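Local coordinates for glycoside hydrolase family 15, cellulose signaling associated protein envoy (Hypocrea jecorina, PDB 4WUJ) that senses blue light through a flavin-binding LOV domain of the PAS fold, the part of the protein modelled here, and probably links light responses to oxidative stress, at residues Q61-Y65 and N113-N117; A93-M97 and Q108-V112; T122-L128 and A140-E146. One frame throughout, in Å; residues are numbered along the deposited sequence.

Contact 1: Q61-Y65 and N113-N117; sequences QLTGY and NYKKN. With FMN (flavin mononucleotide), chain I.
At the C-terminal end of the PAS-fold helix 57-63, Thr-63 and Tyr-65 meet Lys-116, which lies just beyond strand 107-114 of the LOV-domain sheet. One backbone bond joins the two parts: Lys-116 N donates to Thr-63 O at 2.8 Å. The donor sits almost straight out from that carbonyl, with a C=O...N angle of 173°. Gly-64 then leaves helical geometry with positive phi (81°), a turn that a side chain would jam against the carbonyl before it. A CB built on Gly-64 would also lie 3.7 Å from Lys-116 CB, so the glycine lets the two backbones come close.

The turn brings the ring of Tyr-65 under Lys-116. CB of the lysine sits over the ring centre, 3.5 Å from the centroid, in a CH-pi contact, and CG continues over the CE2 side. With CG anti to the backbone N (chi1 173°) and the chain extended from there, the ammonium travels past Gly-64 O to a salt bridge with Glu-69. Phe-77 adds an edge-to-face contact to the tyrosine ring.

Lys-115 goes another way. Its methylenes run alongside the carbonyl of Leu-62, CG at 3.4 Å and CE at 3.1 Å from Leu-62 O, and the chain bends at its last torsion toward Glu-146, with which NZ forms a salt bridge.

At the strand end of 113-117 the side-chain amide of Asn-113 reads the pyrimidine edge of the flavin with both of its ends: OD1 accepts from FMN N3 at 2.7 Å, nearly straight, while ND2 donates to FMN O2 at 2.8 Å along a more bent path.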
# COMPACT_ATOMS: atom_id res chain seq x y z
N GLN C 61 4.62 -8.75 -7.40
CA GLN C 61 4.99 -8.18 -8.68
C GLN C 61 6.52 -8.07 -8.77
O GLN C 61 7.13 -8.30 -9.82
CB GLN C 61 4.33 -6.80 -8.89
CG GLN C 61 4.55 -6.19 -10.26
CD GLN C 61 3.58 -6.74 -11.26
OE1 GLN C 61 3.56 -7.94 -11.53
NE2 GLN C 61 2.72 -5.87 -11.80
N LEU C 62 7.15 -7.66 -7.68
CA LEU C 62 8.60 -7.56 -7.69
C LEU C 62 9.23 -8.94 -7.82
O LEU C 62 10.12 -9.12 -8.62
CB LEU C 62 9.14 -6.84 -6.47
CG LEU C 62 10.65 -7.02 -6.27
CD1 LEU C 62 11.45 -6.28 -7.35
CD2 LEU C 62 11.05 -6.55 -4.92
N THR C 63 8.76 -9.92 -7.05
CA THR C 63 9.50 -11.19 -6.92
C THR C 63 9.03 -12.26 -7.90
O THR C 63 9.73 -13.23 -8.14
CB THR C 63 9.42 -11.78 -5.51
OG1 THR C 63 8.07 -12.19 -5.21
CG2 THR C 63 9.91 -10.78 -4.49
N GLY C 64 7.82 -12.10 -8.44
CA GLY C 64 7.24 -13.12 -9.30
C GLY C 64 6.59 -14.30 -8.60
O GLY C 64 5.98 -15.15 -9.28
N TYR C 65 6.69 -14.41 -7.28
CA TYR C 65 5.95 -15.48 -6.59
C TYR C 65 4.47 -15.15 -6.40
O TYR C 65 4.01 -14.02 -6.66
CB TYR C 65 6.57 -15.82 -5.23
CG TYR C 65 7.99 -16.31 -5.31
CD1 TYR C 65 9.05 -15.41 -5.26
CD2 TYR C 65 8.28 -17.66 -5.43
CE1 TYR C 65 10.35 -15.83 -5.34
CE2 TYR C 65 9.59 -18.10 -5.48
CZ TYR C 65 10.62 -17.17 -5.45
OH TYR C 65 11.94 -17.54 -5.52
N ASN C 113 18.97 -10.47 -4.13
CA ASN C 113 17.99 -11.54 -4.16
C ASN C 113 17.68 -12.03 -5.57
O ASN C 113 18.17 -11.49 -6.57
CB ASN C 113 16.66 -11.15 -3.46
CG ASN C 113 16.86 -10.75 -2.01
OD1 ASN C 113 16.08 -9.96 -1.48
ND2 ASN C 113 17.93 -11.27 -1.38
N TYR C 114 16.83 -13.04 -5.60
CA TYR C 114 16.50 -13.71 -6.83
C TYR C 114 15.00 -13.77 -6.96
O TYR C 114 14.31 -14.23 -6.05
CB TYR C 114 17.15 -15.08 -6.83
CG TYR C 114 18.67 -14.94 -6.78
CD1 TYR C 114 19.40 -14.71 -7.94
CD2 TYR C 114 19.35 -14.96 -5.56
CE1 TYR C 114 20.78 -14.55 -7.90
CE2 TYR C 114 20.73 -14.80 -5.51
CZ TYR C 114 21.45 -14.58 -6.69
OH TYR C 114 22.82 -14.42 -6.65
N LYS C 115 14.50 -13.23 -8.08
CA LYS C 115 13.09 -13.35 -8.45
C LYS C 115 12.84 -14.83 -8.63
O LYS C 115 13.77 -15.61 -8.63
CB LYS C 115 12.77 -12.57 -9.73
CG LYS C 115 12.79 -11.06 -9.52
CD LYS C 115 12.84 -10.28 -10.83
CE LYS C 115 12.38 -8.85 -10.67
NZ LYS C 115 13.40 -7.82 -10.98
N LYS C 116 11.59 -15.21 -8.76
CA LYS C 116 11.27 -16.60 -8.89
C LYS C 116 11.82 -17.21 -10.19
O LYS C 116 11.92 -18.44 -10.30
CB LYS C 116 9.77 -16.79 -8.88
CG LYS C 116 9.38 -18.22 -9.16
CD LYS C 116 7.89 -18.31 -9.35
CE LYS C 116 7.45 -19.74 -9.58
NZ LYS C 116 6.00 -19.75 -9.57
N ASN C 117 12.13 -16.36 -11.17
CA ASN C 117 12.71 -16.82 -12.43
C ASN C 117 14.26 -16.83 -12.43
O ASN C 117 14.87 -17.06 -13.47
CB ASN C 117 12.18 -16.00 -13.61
CG ASN C 117 12.69 -14.54 -13.59
OD1 ASN C 117 13.49 -14.15 -12.73
ND2 ASN C 117 12.22 -13.73 -14.56
N1 FMN I . 16.07 -11.06 3.23
C2 FMN I . 16.28 -10.84 1.88
O2 FMN I . 17.28 -11.31 1.33
N3 FMN I . 15.36 -10.11 1.14
C4 FMN I . 14.24 -9.57 1.72
O4 FMN I . 13.45 -8.94 1.03
C4A FMN I . 14.02 -9.77 3.09
N5 FMN I . 12.89 -9.26 3.71
C5A FMN I . 12.68 -9.45 5.05
C6 FMN I . 11.55 -8.90 5.62
C7 FMN I . 11.29 -9.10 6.97
C7M FMN I . 10.06 -8.47 7.54
C8 FMN I . 12.19 -9.86 7.75
C8M FMN I . 11.92 -10.07 9.21
C9 FMN I . 13.34 -10.39 7.16
C9A FMN I . 13.60 -10.20 5.80
N10 FMN I . 14.73 -10.73 5.18
C10 FMN I . 14.94 -10.52 3.83
C1' FMN I . 15.81 -11.50 5.91
C2' FMN I . 15.62 -12.98 6.16
O2' FMN I . 14.25 -13.24 6.34
C3' FMN I . 16.51 -13.38 7.38
O3' FMN I . 16.18 -12.60 8.52
C4' FMN I . 18.01 -13.18 7.05
O4' FMN I . 18.36 -14.08 6.02
C5' FMN I . 18.93 -13.33 8.27
O5' FMN I . 18.63 -14.53 8.96
P FMN I . 19.32 -15.91 8.57
O1P FMN I . 18.66 -16.96 9.45
O2P FMN I . 19.16 -16.33 7.14
O3P FMN I . 20.78 -15.83 8.87

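Contact 2: A93-M97 and Q108-V112; sequences AVQEM and QVRIV. With FMN (flavin mononucleotide), chain I.
Val-109 is wedged between Ala-93, Glu-96 and Met-97, and with Ile-111 it makes up most of the strand's side of this contact. Both side chains point from strand 107-114 toward helix 92-103, whose segment 93-97 runs back along the strand at 146°, with 8.6 Å between the axes. No direct hydrogen bond crosses; the join is apolar.

The two methyls of Val-109 have different neighbours. CG2 packs on the strand-facing side of the helix, 3.8 Å from Ala-93 CB and near Met-97 CG. CG1 lies under the carboxylate arm of Glu-96, 3.3 Å from OE1, and the glutamate arm and the valine pass antiparallel to one another. A water 3.1 Å from Glu-96 OE2 is placed to bridge it to Gln-108 O, though other acceptors compete for its protons.

Ala-93 is the point where the backbones come closest. Its single methyl fits against the strand, 3.6 Å from Arg-110 O and 3.7 Å from Ile-111 CB, leaving little room for anything longer.

Ile-111 carries the contact to the cofactor. With CG1 anti to the backbone N (chi1 174°), CD1 reaches 3.5 Å from Met-97 CE and lies equally near FMN O2, while Val-94 CG2 packs on it from the helix. Met-97 bends at its last torsion, which brings CE within 3.5 Å of FMN N1. Gln-79 touches Val-94, Met-97 and Ile-111 from a loop. Helix and strand thus form one wall of the flavin pocket, the helix-on-sheet cleft of a LOV domain in the PAS fold.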
# COMPACT_ATOMS: atom_id res chain seq x y z
N ALA C 93 25.23 -8.41 4.47
CA ALA C 93 23.85 -7.94 4.54
C ALA C 93 23.03 -8.90 5.39
O ALA C 93 22.39 -8.48 6.35
CB ALA C 93 23.29 -7.84 3.16
N VAL C 94 23.13 -10.19 5.08
CA VAL C 94 22.46 -11.24 5.84
C VAL C 94 22.66 -11.13 7.36
O VAL C 94 21.64 -11.13 8.09
CB VAL C 94 22.87 -12.64 5.32
CG1 VAL C 94 22.26 -13.74 6.18
CG2 VAL C 94 22.42 -12.80 3.89
N GLN C 95 23.91 -11.02 7.84
CA GLN C 95 24.16 -10.90 9.29
C GLN C 95 23.60 -9.62 9.88
O GLN C 95 23.07 -9.60 11.01
CB GLN C 95 25.66 -10.83 9.68
CG GLN C 95 26.65 -11.66 8.96
CD GLN C 95 28.08 -11.41 9.52
OE1 GLN C 95 28.31 -11.48 10.74
NE2 GLN C 95 29.02 -11.07 8.63
N GLU C 96 23.82 -8.53 9.15
CA GLU C 96 23.29 -7.23 9.58
C GLU C 96 21.76 -7.37 9.76
O GLU C 96 21.22 -6.99 10.80
CB GLU C 96 23.65 -6.14 8.57
CG GLU C 96 23.94 -4.77 9.21
CD GLU C 96 24.00 -3.61 8.18
OE1 GLU C 96 24.36 -3.82 7.00
OE2 GLU C 96 23.65 -2.47 8.58
N MET C 97 21.07 -7.96 8.78
CA MET C 97 19.63 -8.14 8.92
C MET C 97 19.34 -9.03 10.15
O MET C 97 18.54 -8.68 11.01
CB MET C 97 19.04 -8.75 7.66
CG MET C 97 18.84 -7.74 6.53
SD MET C 97 18.00 -8.39 5.07
CE MET C 97 19.06 -9.71 4.54
N GLN C 108 18.73 -1.09 7.31
CA GLN C 108 18.57 -0.98 5.88
C GLN C 108 19.86 -1.39 5.24
O GLN C 108 20.93 -0.83 5.54
CB GLN C 108 18.15 0.44 5.48
CG GLN C 108 18.07 0.65 3.99
CD GLN C 108 17.62 2.07 3.63
OE1 GLN C 108 18.29 3.06 3.94
NE2 GLN C 108 16.45 2.18 3.02
N VAL C 109 19.75 -2.38 4.37
CA VAL C 109 20.88 -2.90 3.64
C VAL C 109 20.48 -3.11 2.21
O VAL C 109 19.32 -3.03 1.83
CB VAL C 109 21.33 -4.30 4.20
CG1 VAL C 109 21.35 -4.30 5.72
CG2 VAL C 109 20.43 -5.41 3.66
N ARG C 110 21.47 -3.42 1.40
CA ARG C 110 21.24 -3.77 0.02
C ARG C 110 21.85 -5.13 -0.10
O ARG C 110 22.85 -5.43 0.57
CB ARG C 110 21.89 -2.72 -0.92
CG ARG C 110 23.27 -3.07 -1.49
CD ARG C 110 23.99 -1.86 -2.22
NE ARG C 110 25.34 -2.30 -2.59
CZ ARG C 110 26.42 -2.19 -1.79
NH1 ARG C 110 26.34 -1.57 -0.63
NH2 ARG C 110 27.59 -2.66 -2.18
N ILE C 111 21.26 -5.96 -0.93
CA ILE C 111 21.64 -7.34 -0.94
C ILE C 111 21.12 -7.92 -2.20
O ILE C 111 20.12 -7.43 -2.74
CB ILE C 111 20.97 -8.10 0.30
CG1 ILE C 111 21.22 -9.60 0.23
CG2 ILE C 111 19.44 -7.84 0.38
CD1 ILE C 111 20.68 -10.34 1.47
N VAL C 112 21.72 -9.01 -2.67
CA VAL C 112 21.21 -9.64 -3.86
C VAL C 112 20.15 -10.66 -3.54
O VAL C 112 20.39 -11.60 -2.77
CB VAL C 112 22.31 -10.32 -4.66
CG1 VAL C 112 21.71 -11.17 -5.80
CG2 VAL C 112 23.32 -9.25 -5.18
N1 FMN I . 16.07 -11.06 3.23
C2 FMN I . 16.28 -10.84 1.88
O2 FMN I . 17.28 -11.31 1.33
N3 FMN I . 15.36 -10.11 1.14
C4 FMN I . 14.24 -9.57 1.72
O4 FMN I . 13.45 -8.94 1.03
C4A FMN I . 14.02 -9.77 3.09
N5 FMN I . 12.89 -9.26 3.71
C5A FMN I . 12.68 -9.45 5.05
C6 FMN I . 11.55 -8.90 5.62
C7 FMN I . 11.29 -9.10 6.97
C7M FMN I . 10.06 -8.47 7.54
C8 FMN I . 12.19 -9.86 7.75
C8M FMN I . 11.92 -10.07 9.21
C9 FMN I . 13.34 -10.39 7.16
C9A FMN I . 13.60 -10.20 5.80
N10 FMN I . 14.73 -10.73 5.18
C10 FMN I . 14.94 -10.52 3.83
C1' FMN I . 15.81 -11.50 5.91
C2' FMN I . 15.62 -12.98 6.16
O2' FMN I . 14.25 -13.24 6.34
C3' FMN I . 16.51 -13.38 7.38
O3' FMN I . 16.18 -12.60 8.52
C4' FMN I . 18.01 -13.18 7.05
O4' FMN I . 18.36 -14.08 6.02
C5' FMN I . 18.93 -13.33 8.27
O5' FMN I . 18.63 -14.53 8.96
P FMN I . 19.32 -15.91 8.57
O1P FMN I . 18.66 -16.96 9.45
O2P FMN I . 19.16 -16.33 7.14
O3P FMN I . 20.78 -15.83 8.87
O HOH W 1 24.09 -0.71 6.08

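Contact 3: T122-L128 and A140-E146; sequences TNVVTIL and AVGLQAE. With FMN (flavin mononucleotide), chain I.
Asn-123 and Gln-144 stand next to each other in the beta hairpin of strands 120-129 and 139-144, central in the antiparallel PAS sheet, and both face the flavin. Gln-144 NE2 donates to FMN O4 at 3.1 Å and, weakly, to N5 at 3.3 Å. Its chain puts CG beside the backbone N (chi1 -59°) and bends at the next torsion to get there; Ser-39 holds OE1. In LOV domains the glutamine beside N5 is thought to turn when the flavin is photoactivated.

Val-125 and Ile-127 line the same face, CD1 of Ile-127 lying 3.7 Å from FMN C9A. Gly-142 lies obliquely off the rim of the flavin benzene ring near C6 and C7M, where a CB would stand only 2.5 Å from FMN C6.

Behind this shell, paired backbone bonds link Thr-126 with Leu-143 and Leu-128 with Val-141. On the other face, Thr-126 OG1 bonds to Tyr-7 of the second subunit.

Asn-123 stitches the far end: ND2 reaches Asn-113 while OD1 takes the backbone N of Ala-145. An alanine here would remove both bonds and is likely to leave Ala-145 N without its acceptor and Gln-144 freer to shift. That OD1 bond spans 3.1 Å, the donor tilted 33° from the amide's carbonyl plane, and next to it Val-124 N donates to Ala-145 O at 2.8 Å.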
# COMPACT_ATOMS: atom_id res chain seq x y z
N THR C 122 19.45 -6.11 -7.12
CA THR C 122 19.91 -5.43 -5.95
C THR C 122 18.71 -4.87 -5.15
O THR C 122 18.26 -3.75 -5.37
CB THR C 122 20.93 -4.39 -6.35
OG1 THR C 122 22.01 -5.08 -6.99
CG2 THR C 122 21.43 -3.60 -5.13
N ASN C 123 18.22 -5.68 -4.22
CA ASN C 123 17.05 -5.35 -3.45
C ASN C 123 17.44 -4.39 -2.35
O ASN C 123 18.34 -4.69 -1.55
CB ASN C 123 16.47 -6.65 -2.88
CG ASN C 123 15.16 -6.45 -2.15
OD1 ASN C 123 14.73 -5.31 -1.96
ND2 ASN C 123 14.53 -7.55 -1.73
N VAL C 124 16.81 -3.21 -2.29
CA VAL C 124 17.04 -2.36 -1.11
C VAL C 124 15.97 -2.64 -0.04
O VAL C 124 14.82 -2.14 -0.08
CB VAL C 124 17.15 -0.87 -1.44
CG1 VAL C 124 17.50 -0.07 -0.21
CG2 VAL C 124 18.17 -0.64 -2.57
N VAL C 125 16.40 -3.45 0.93
CA VAL C 125 15.53 -3.98 1.96
C VAL C 125 15.67 -3.17 3.20
O VAL C 125 16.78 -2.92 3.68
CB VAL C 125 15.90 -5.43 2.33
CG1 VAL C 125 14.98 -5.95 3.39
CG2 VAL C 125 15.83 -6.35 1.09
N THR C 126 14.54 -2.76 3.74
CA THR C 126 14.50 -2.08 5.03
C THR C 126 13.61 -2.88 5.96
O THR C 126 12.49 -3.21 5.59
CB THR C 126 13.83 -0.70 4.93
OG1 THR C 126 14.50 0.10 3.97
CG2 THR C 126 13.83 0.00 6.29
N ILE C 127 14.06 -3.12 7.19
CA ILE C 127 13.28 -3.87 8.13
C ILE C 127 13.04 -3.02 9.34
O ILE C 127 13.97 -2.48 9.94
CB ILE C 127 13.99 -5.21 8.47
CG1 ILE C 127 14.26 -5.95 7.16
CG2 ILE C 127 13.14 -6.04 9.43
CD1 ILE C 127 15.12 -7.16 7.22
N LEU C 128 11.78 -2.89 9.70
CA LEU C 128 11.40 -2.12 10.86
C LEU C 128 10.65 -2.98 11.89
O LEU C 128 9.88 -3.85 11.53
CB LEU C 128 10.54 -0.93 10.42
CG LEU C 128 11.23 -0.07 9.35
CD1 LEU C 128 10.83 -0.43 7.93
CD2 LEU C 128 10.93 1.37 9.61
N ALA C 140 7.68 -7.64 12.23
CA ALA C 140 8.67 -6.91 11.51
C ALA C 140 8.05 -6.63 10.17
O ALA C 140 7.38 -7.49 9.59
CB ALA C 140 9.94 -7.75 11.34
N VAL C 141 8.24 -5.40 9.71
CA VAL C 141 7.81 -4.96 8.40
C VAL C 141 9.03 -4.80 7.56
O VAL C 141 9.95 -4.08 7.94
CB VAL C 141 7.16 -3.56 8.43
CG1 VAL C 141 6.76 -3.15 7.00
CG2 VAL C 141 6.02 -3.54 9.38
N GLY C 142 9.04 -5.47 6.43
CA GLY C 142 10.06 -5.28 5.43
C GLY C 142 9.53 -4.60 4.18
O GLY C 142 8.41 -4.87 3.71
N LEU C 143 10.35 -3.68 3.67
CA LEU C 143 10.09 -2.99 2.42
C LEU C 143 11.20 -3.39 1.49
O LEU C 143 12.38 -3.23 1.83
CB LEU C 143 10.11 -1.47 2.62
CG LEU C 143 9.08 -0.90 3.58
CD1 LEU C 143 9.12 0.66 3.57
CD2 LEU C 143 7.70 -1.39 3.18
N GLN C 144 10.82 -3.97 0.35
CA GLN C 144 11.75 -4.31 -0.72
C GLN C 144 11.56 -3.34 -1.93
O GLN C 144 10.48 -2.74 -2.11
CB GLN C 144 11.49 -5.71 -1.25
CG GLN C 144 11.60 -6.85 -0.24
CD GLN C 144 10.40 -7.06 0.66
OE1 GLN C 144 9.25 -6.58 0.40
NE2 GLN C 144 10.65 -7.77 1.76
N ALA C 145 12.60 -3.26 -2.77
CA ALA C 145 12.55 -2.60 -4.08
C ALA C 145 13.84 -2.87 -4.86
O ALA C 145 14.91 -2.87 -4.29
CB ALA C 145 12.38 -1.12 -3.92
N GLU C 146 13.72 -3.15 -6.15
CA GLU C 146 14.86 -3.34 -7.02
C GLU C 146 15.91 -2.19 -6.90
O GLU C 146 15.62 -1.01 -7.18
CB GLU C 146 14.36 -3.46 -8.45
CG GLU C 146 15.29 -4.20 -9.38
CD GLU C 146 14.54 -5.07 -10.41
OE1 GLU C 146 13.29 -5.11 -10.38
OE2 GLU C 146 15.21 -5.74 -11.22
N1 FMN I . 16.07 -11.06 3.23
C2 FMN I . 16.28 -10.84 1.88
O2 FMN I . 17.28 -11.31 1.33
N3 FMN I . 15.36 -10.11 1.14
C4 FMN I . 14.24 -9.57 1.72
O4 FMN I . 13.45 -8.94 1.03
C4A FMN I . 14.02 -9.77 3.09
N5 FMN I . 12.89 -9.26 3.71
C5A FMN I . 12.68 -9.45 5.05
C6 FMN I . 11.55 -8.90 5.62
C7 FMN I . 11.29 -9.10 6.97
C7M FMN I . 10.06 -8.47 7.54
C8 FMN I . 12.19 -9.86 7.75
C8M FMN I . 11.92 -10.07 9.21
C9 FMN I . 13.34 -10.39 7.16
C9A FMN I . 13.60 -10.20 5.80
N10 FMN I . 14.73 -10.73 5.18
C10 FMN I . 14.94 -10.52 3.83
C1' FMN I . 15.81 -11.50 5.91
C2' FMN I . 15.62 -12.98 6.16
O2' FMN I . 14.25 -13.24 6.34
C3' FMN I . 16.51 -13.38 7.38
O3' FMN I . 16.18 -12.60 8.52
C4' FMN I . 18.01 -13.18 7.05
O4' FMN I . 18.36 -14.08 6.02
C5' FMN I . 18.93 -13.33 8.27
O5' FMN I . 18.63 -14.53 8.96
P FMN I . 19.32 -15.91 8.57
O1P FMN I . 18.66 -16.96 9.45
O2P FMN I . 19.16 -16.33 7.14
O3P FMN I . 20.78 -15.83 8.87

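How the contacts relate
From the N terminus, helix 57-63 opens contact 1, which closes only when strand 107-114 has run out into residues 115-117. Contact 2 is nested inside that long loop: helix 92-103 turns straight back onto the same strand, so 108-112 adjoins 113-117, although the two centres are about 17 Å apart. Contact 3 follows in series, closing the hairpin of strands 120-129 and 139-144. The backbone bond from Asn-123 N to Ile-111 O ties that hairpin to the strand of contact 2, and Leu-62 packs on Gln-144 between contacts 1 and 3. Together they join two helices and three sheet strands around one FMN.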